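Hypothetical protein ST0148 (PDB 2PD2) is of unknown function but belongs to the DsrE/DsrF-like family, whose better-known relatives take part in sulfur transfer. Local coordinates at residues M1-V13 with I95-L108. Residues are numbered along the deposited sequence; the frame is centred on the assembly and turned at random.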
loop_
_atom_site.group_PDB
_atom_site.type_symbol
_atom_site.label_atom_id
_atom_site.label_comp_id
_atom_site.label_asym_id
_atom_site.label_seq_id
_atom_site.Cartn_x
_atom_site.Cartn_y
_atom_site.Cartn_z
ATOM N N MET A 1 8.199 -18.957 -3.626
ATOM C CA MET A 1 7.228 -17.831 -3.615
ATOM C C MET A 1 7.980 -16.507 -3.567
ATOM O O MET A 1 8.488 -16.118 -2.514
ATOM C CB MET A 1 6.325 -17.931 -2.392
ATOM C CG MET A 1 5.303 -16.825 -2.307
ATOM S SD MET A 1 3.908 -17.141 -3.379
ATOM C CE MET A 1 2.810 -17.934 -2.232
ATOM N N LYS A 2 8.026 -15.816 -4.701
ATOM C CA LYS A 2 8.723 -14.535 -4.807
ATOM C C LYS A 2 7.852 -13.362 -4.354
ATOM O O LYS A 2 6.759 -13.146 -4.880
ATOM C CB LYS A 2 9.180 -14.316 -6.251
ATOM C CG LYS A 2 10.258 -15.303 -6.722
ATOM C CD LYS A 2 10.533 -15.144 -8.226
ATOM C CE LYS A 2 11.837 -15.825 -8.638
ATOM N NZ LYS A 2 11.842 -17.276 -8.316
ATOM N N VAL A 3 8.346 -12.605 -3.377
ATOM C CA VAL A 3 7.611 -11.460 -2.843
ATOM C C VAL A 3 8.480 -10.204 -2.807
ATOM O O VAL A 3 9.583 -10.223 -2.267
ATOM C CB VAL A 3 7.133 -11.730 -1.393
ATOM C CG1 VAL A 3 6.255 -10.581 -0.907
ATOM C CG2 VAL A 3 6.376 -13.057 -1.325
ATOM N N VAL A 4 7.994 -9.124 -3.410
ATOM C CA VAL A 4 8.724 -7.872 -3.370
ATOM C C VAL A 4 7.964 -7.014 -2.352
ATOM O O VAL A 4 6.786 -6.692 -2.531
ATOM C CB VAL A 4 8.797 -7.192 -4.774
ATOM C CG1 VAL A 4 7.411 -6.894 -5.306
ATOM C CG2 VAL A 4 9.634 -5.928 -4.689
ATOM N N VAL A 5 8.641 -6.696 -1.255
ATOM C CA VAL A 5 8.063 -5.914 -0.171
ATOM C C VAL A 5 8.463 -4.442 -0.223
ATOM O O VAL A 5 9.633 -4.111 -0.378
ATOM C CB VAL A 5 8.513 -6.462 1.195
ATOM C CG1 VAL A 5 7.898 -5.626 2.323
ATOM C CG2 VAL A 5 8.121 -7.930 1.329
ATOM N N GLN A 6 7.484 -3.562 -0.066
ATOM C CA GLN A 6 7.749 -2.127 -0.078
ATOM C C GLN A 6 7.567 -1.516 1.310
ATOM O O GLN A 6 6.619 -1.845 2.015
ATOM C CB GLN A 6 6.794 -1.416 -1.041
ATOM C CG GLN A 6 6.765 0.111 -0.872
ATOM C CD GLN A 6 5.525 0.733 -1.483
ATOM O OE1 GLN A 6 4.429 0.180 -1.377
ATOM N NE2 GLN A 6 5.687 1.893 -2.114
ATOM N N ILE A 7 8.489 -0.640 1.695
ATOM C CA ILE A 7 8.397 0.076 2.967
ATOM C C ILE A 7 8.784 1.513 2.629
ATOM O O ILE A 7 9.877 1.753 2.118
ATOM C CB ILE A 7 9.373 -0.465 4.033
ATOM C CG1 ILE A 7 9.147 -1.962 4.253
ATOM C CG2 ILE A 7 9.149 0.272 5.344
ATOM C CD1 ILE A 7 10.063 -2.569 5.307
ATOM N N LYS A 8 7.895 2.464 2.902
ATOM C CA LYS A 8 8.170 3.859 2.567
ATOM C C LYS A 8 8.109 4.848 3.729
ATOM O O LYS A 8 8.692 5.930 3.656
ATOM C CB LYS A 8 7.202 4.325 1.473
ATOM C CG LYS A 8 5.724 4.113 1.812
ATOM C CD LYS A 8 4.799 4.715 0.747
ATOM C CE LYS A 8 3.329 4.342 0.969
ATOM N NZ LYS A 8 3.003 2.931 0.563
ATOM N N ASP A 9 7.411 4.482 4.797
ATOM C CA ASP A 9 7.262 5.374 5.941
ATOM C C ASP A 9 8.196 5.008 7.088
ATOM O O ASP A 9 8.074 3.939 7.691
ATOM C CB ASP A 9 5.805 5.363 6.418
ATOM C CG ASP A 9 4.832 5.795 5.327
ATOM O OD1 ASP A 9 5.008 6.904 4.779
ATOM O OD2 ASP A 9 3.892 5.026 5.016
ATOM N N PHE A 10 9.127 5.906 7.393
ATOM C CA PHE A 10 10.083 5.661 8.470
ATOM C C PHE A 10 9.422 5.333 9.809
ATOM O O PHE A 10 9.874 4.437 10.520
ATOM C CB PHE A 10 11.016 6.867 8.653
ATOM C CG PHE A 10 12.052 6.667 9.726
ATOM C CD1 PHE A 10 13.049 5.711 9.574
ATOM C CD2 PHE A 10 12.018 7.420 10.896
ATOM C CE1 PHE A 10 14.004 5.502 10.571
ATOM C CE2 PHE A 10 12.968 7.222 11.903
ATOM C CZ PHE A 10 13.963 6.259 11.739
ATOM N N ASP A 11 8.352 6.045 10.151
ATOM C CA ASP A 11 7.687 5.807 11.423
ATOM C C ASP A 11 7.003 4.448 11.528
ATOM O O ASP A 11 6.581 4.052 12.612
ATOM C CB ASP A 11 6.676 6.922 11.725
ATOM C CG ASP A 11 5.623 7.079 10.642
ATOM O OD1 ASP A 11 4.680 7.868 10.858
ATOM O OD2 ASP A 11 5.735 6.429 9.580
ATOM N N LYS A 12 6.910 3.729 10.415
ATOM C CA LYS A 12 6.269 2.418 10.420
ATOM C C LYS A 12 7.247 1.281 10.155
ATOM O O LYS A 12 6.837 0.127 10.015
ATOM C CB LYS A 12 5.139 2.378 9.385
ATOM C CG LYS A 12 4.024 3.378 9.665
ATOM C CD LYS A 12 2.952 3.361 8.584
ATOM C CE LYS A 12 1.874 4.407 8.870
ATOM N NZ LYS A 12 0.814 4.446 7.823
ATOM N N VAL A 13 8.537 1.598 10.094
ATOM C CA VAL A 13 9.545 0.577 9.841
ATOM C C VAL A 13 9.559 -0.546 10.876
ATOM O O VAL A 13 9.605 -1.720 10.519
ATOM C CB VAL A 13 10.955 1.190 9.742
ATOM C CG1 VAL A 13 12.009 0.086 9.748
ATOM C CG2 VAL A 13 11.066 1.999 8.452
ATOM N N ILE A 95 10.294 -1.869 -7.598
ATOM C CA ILE A 95 9.041 -2.477 -7.164
ATOM C C ILE A 95 8.183 -2.838 -8.376
ATOM O O ILE A 95 7.646 -3.945 -8.470
ATOM C CB ILE A 95 8.282 -1.508 -6.214
ATOM C CG1 ILE A 95 9.028 -1.423 -4.873
ATOM C CG2 ILE A 95 6.850 -1.975 -6.008
ATOM C CD1 ILE A 95 8.550 -0.300 -3.950
ATOM N N VAL A 96 8.077 -1.911 -9.321
ATOM C CA VAL A 96 7.293 -2.163 -10.523
ATOM C C VAL A 96 7.933 -3.259 -11.385
ATOM O O VAL A 96 7.248 -4.166 -11.854
ATOM C CB VAL A 96 7.122 -0.858 -11.347
ATOM C CG1 VAL A 96 6.578 -1.174 -12.733
ATOM C CG2 VAL A 96 6.160 0.097 -10.605
ATOM N N ARG A 97 9.246 -3.184 -11.590
ATOM C CA ARG A 97 9.929 -4.188 -12.408
ATOM C C ARG A 97 9.832 -5.597 -11.823
ATOM O O ARG A 97 9.572 -6.548 -12.554
ATOM C CB ARG A 97 11.405 -3.816 -12.620
ATOM C CG ARG A 97 11.637 -2.813 -13.744
ATOM C CD ARG A 97 13.122 -2.625 -14.038
ATOM N NE ARG A 97 13.794 -1.857 -12.996
ATOM C CZ ARG A 97 13.867 -0.528 -12.977
ATOM N NH1 ARG A 97 13.313 0.180 -13.952
ATOM N NH2 ARG A 97 14.487 0.093 -11.983
ATOM N N LYS A 98 10.044 -5.740 -10.515
ATOM C CA LYS A 98 9.952 -7.062 -9.909
ATOM C C LYS A 98 8.544 -7.616 -10.115
ATOM O O LYS A 98 8.378 -8.797 -10.409
ATOM C CB LYS A 98 10.287 -7.021 -8.407
ATOM C CG LYS A 98 11.698 -6.522 -8.081
ATOM C CD LYS A 98 12.787 -7.222 -8.899
ATOM C CE LYS A 98 12.851 -8.722 -8.652
ATOM N NZ LYS A 98 13.951 -9.352 -9.449
ATOM N N GLN A 99 7.527 -6.771 -9.966
ATOM C CA GLN A 99 6.161 -7.243 -10.172
ATOM C C GLN A 99 5.955 -7.725 -11.604
ATOM O O GLN A 99 5.286 -8.728 -11.830
ATOM C CB GLN A 99 5.139 -6.147 -9.863
ATOM C CG GLN A 99 4.921 -5.883 -8.381
ATOM C CD GLN A 99 3.754 -4.941 -8.141
ATOM O OE1 GLN A 99 2.596 -5.319 -8.298
ATOM N NE2 GLN A 99 4.060 -3.702 -7.775
ATOM N N SER A 100 6.534 -7.014 -12.568
ATOM C CA SER A 100 6.383 -7.408 -13.967
ATOM C C SER A 100 7.118 -8.724 -14.213
ATOM O O SER A 100 6.838 -9.430 -15.178
ATOM C CB SER A 100 6.930 -6.318 -14.902
ATOM O OG SER A 100 8.343 -6.249 -14.851
ATOM N N GLU A 101 8.060 -9.045 -13.334
ATOM C CA GLU A 101 8.826 -10.278 -13.444
ATOM C C GLU A 101 8.126 -11.423 -12.710
ATOM O O GLU A 101 8.649 -12.534 -12.644
ATOM C CB GLU A 101 10.240 -10.073 -12.881
ATOM C CG GLU A 101 11.193 -9.316 -13.810
ATOM C CD GLU A 101 12.426 -8.777 -13.086
ATOM O OE1 GLU A 101 12.962 -9.478 -12.204
ATOM O OE2 GLU A 101 12.867 -7.650 -13.403
ATOM N N GLY A 102 6.944 -11.148 -12.159
ATOM C CA GLY A 102 6.192 -12.176 -11.455
ATOM C C GLY A 102 6.271 -12.161 -9.934
ATOM O O GLY A 102 5.744 -13.054 -9.272
ATOM N N TRP A 103 6.921 -11.156 -9.362
ATOM C CA TRP A 103 7.028 -11.088 -7.911
ATOM C C TRP A 103 5.742 -10.536 -7.321
ATOM O O TRP A 103 5.161 -9.597 -7.860
ATOM C CB TRP A 103 8.209 -10.209 -7.500
ATOM C CG TRP A 103 9.534 -10.809 -7.843
ATOM C CD1 TRP A 103 9.963 -11.205 -9.079
ATOM C CD2 TRP A 103 10.597 -11.103 -6.934
ATOM N NE1 TRP A 103 11.230 -11.733 -8.994
ATOM C CE2 TRP A 103 11.645 -11.678 -7.689
ATOM C CE3 TRP A 103 10.768 -10.933 -5.556
ATOM C CZ2 TRP A 103 12.844 -12.094 -7.110
ATOM C CZ3 TRP A 103 11.969 -11.345 -4.977
ATOM C CH2 TRP A 103 12.989 -11.917 -5.756
ATOM N N ILE A 104 5.292 -11.137 -6.223
ATOM C CA ILE A 104 4.079 -10.697 -5.555
ATOM C C ILE A 104 4.379 -9.477 -4.678
ATOM O O ILE A 104 5.300 -9.478 -3.866
ATOM C CB ILE A 104 3.478 -11.836 -4.707
ATOM C CG1 ILE A 104 3.042 -12.979 -5.637
ATOM C CG2 ILE A 104 2.284 -11.317 -3.890
ATOM C CD1 ILE A 104 2.618 -14.244 -4.925
ATOM N N TYR A 105 3.574 -8.441 -4.865
ATOM C CA TYR A 105 3.711 -7.167 -4.168
ATOM C C TYR A 105 3.048 -7.118 -2.794
ATOM O O TYR A 105 1.902 -7.545 -2.624
ATOM C CB TYR A 105 3.143 -6.078 -5.087
ATOM C CG TYR A 105 3.070 -4.672 -4.539
ATOM C CD1 TYR A 105 4.116 -4.116 -3.804
ATOM C CD2 TYR A 105 1.974 -3.864 -4.835
ATOM C CE1 TYR A 105 4.067 -2.780 -3.385
ATOM C CE2 TYR A 105 1.916 -2.540 -4.429
ATOM C CZ TYR A 105 2.960 -2.004 -3.705
ATOM O OH TYR A 105 2.895 -0.685 -3.340
ATOM N N LEU A 106 3.785 -6.591 -1.820
ATOM C CA LEU A 106 3.294 -6.443 -0.454
ATOM C C LEU A 106 3.720 -5.070 0.054
ATOM O O LEU A 106 4.918 -4.799 0.207
ATOM C CB LEU A 106 3.872 -7.535 0.460
ATOM C CG LEU A 106 3.513 -7.399 1.947
ATOM C CD1 LEU A 106 1.993 -7.486 2.124
ATOM C CD2 LEU A 106 4.200 -8.489 2.749
ATOM N N ALA A 107 2.746 -4.198 0.298
ATOM C CA ALA A 107 3.040 -2.850 0.784
ATOM C C ALA A 107 2.950 -2.794 2.305
ATOM O O ALA A 107 1.911 -3.110 2.886
ATOM C CB ALA A 107 2.069 -1.849 0.169
ATOM N N LEU A 108 4.047 -2.406 2.944
ATOM C CA LEU A 108 4.090 -2.303 4.397
ATOM C C LEU A 108 4.426 -0.877 4.822
ATOM O O LEU A 108 4.421 0.011 3.942
ATOM C CB LEU A 108 5.123 -3.274 4.972
ATOM C CG LEU A 108 4.807 -4.767 4.816
ATOM C CD1 LEU A 108 5.986 -5.594 5.314
ATOM C CD2 LEU A 108 3.544 -5.111 5.595
ATOM O OXT LEU A 108 4.676 -0.664 6.029
HETATM O O HOH W 1 5.637 -14.943 -6.984
HETATM O O HOH W 2 4.479 0.853 1.502
HETATM O O HOH W 3 5.737 2.194 4.803
HETATM O O HOH W 4 4.307 -1.207 8.517
#
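Val4 is the central bump of this contact; helix 95-100 and the turn that follows build its hollow. Its CG2 lies against Lys98 CB at 3.9 Å, while CG1, set between the backbone N and the carbonyl carbon (chi1 60°), turns to Trp103 CB and Gln99 CG. Two residues along the strand, on the same face, Gln6 meets Ile95 CD1 at about a right angle, 3.6 Å from Gln6 CB. The Trp103 indole fills a slot: Lys2 CB stands over one face, 3.8 Å from the centroid of the five-membered ring in a CH-pi contact, Lys98 CE covers the opposite face near the rim, and the backbone of Val3 and Val4 meets an edge. Lys2 NZ continues to a salt bridge with Glu31. Strands 2-7 and 104-107 are parallel neighbours in the sheet of an alpha/beta fold; helix 91-100, whose 95-100 part runs nearly antiparallel to strand 2-7, belongs to the right-handed crossover from strand 86-88 to the opposite outermost strand, 104-107. Five backbone bonds zip the strands, from Ile104 N to Lys2 O (2.8 Å) through to Leu108 N to Gln6 O. Tyr105 OH donates to Gln6 OE1 at 2.6 Å, reaching it from above the amide plane, with ring and amide 49° apart; the same hydroxyl meets Ala107 N of the third subunit. At the chain end Leu108 CD1 lies 3.6 Å from Val5 CG1, its side chain also touching helix 13-26; at the other end Met1 SD touches Ile104 CD1. Lys8 NZ, held mainly by Ala107 O of the third subunit, also bonds water 2, which donates to Leu108 O.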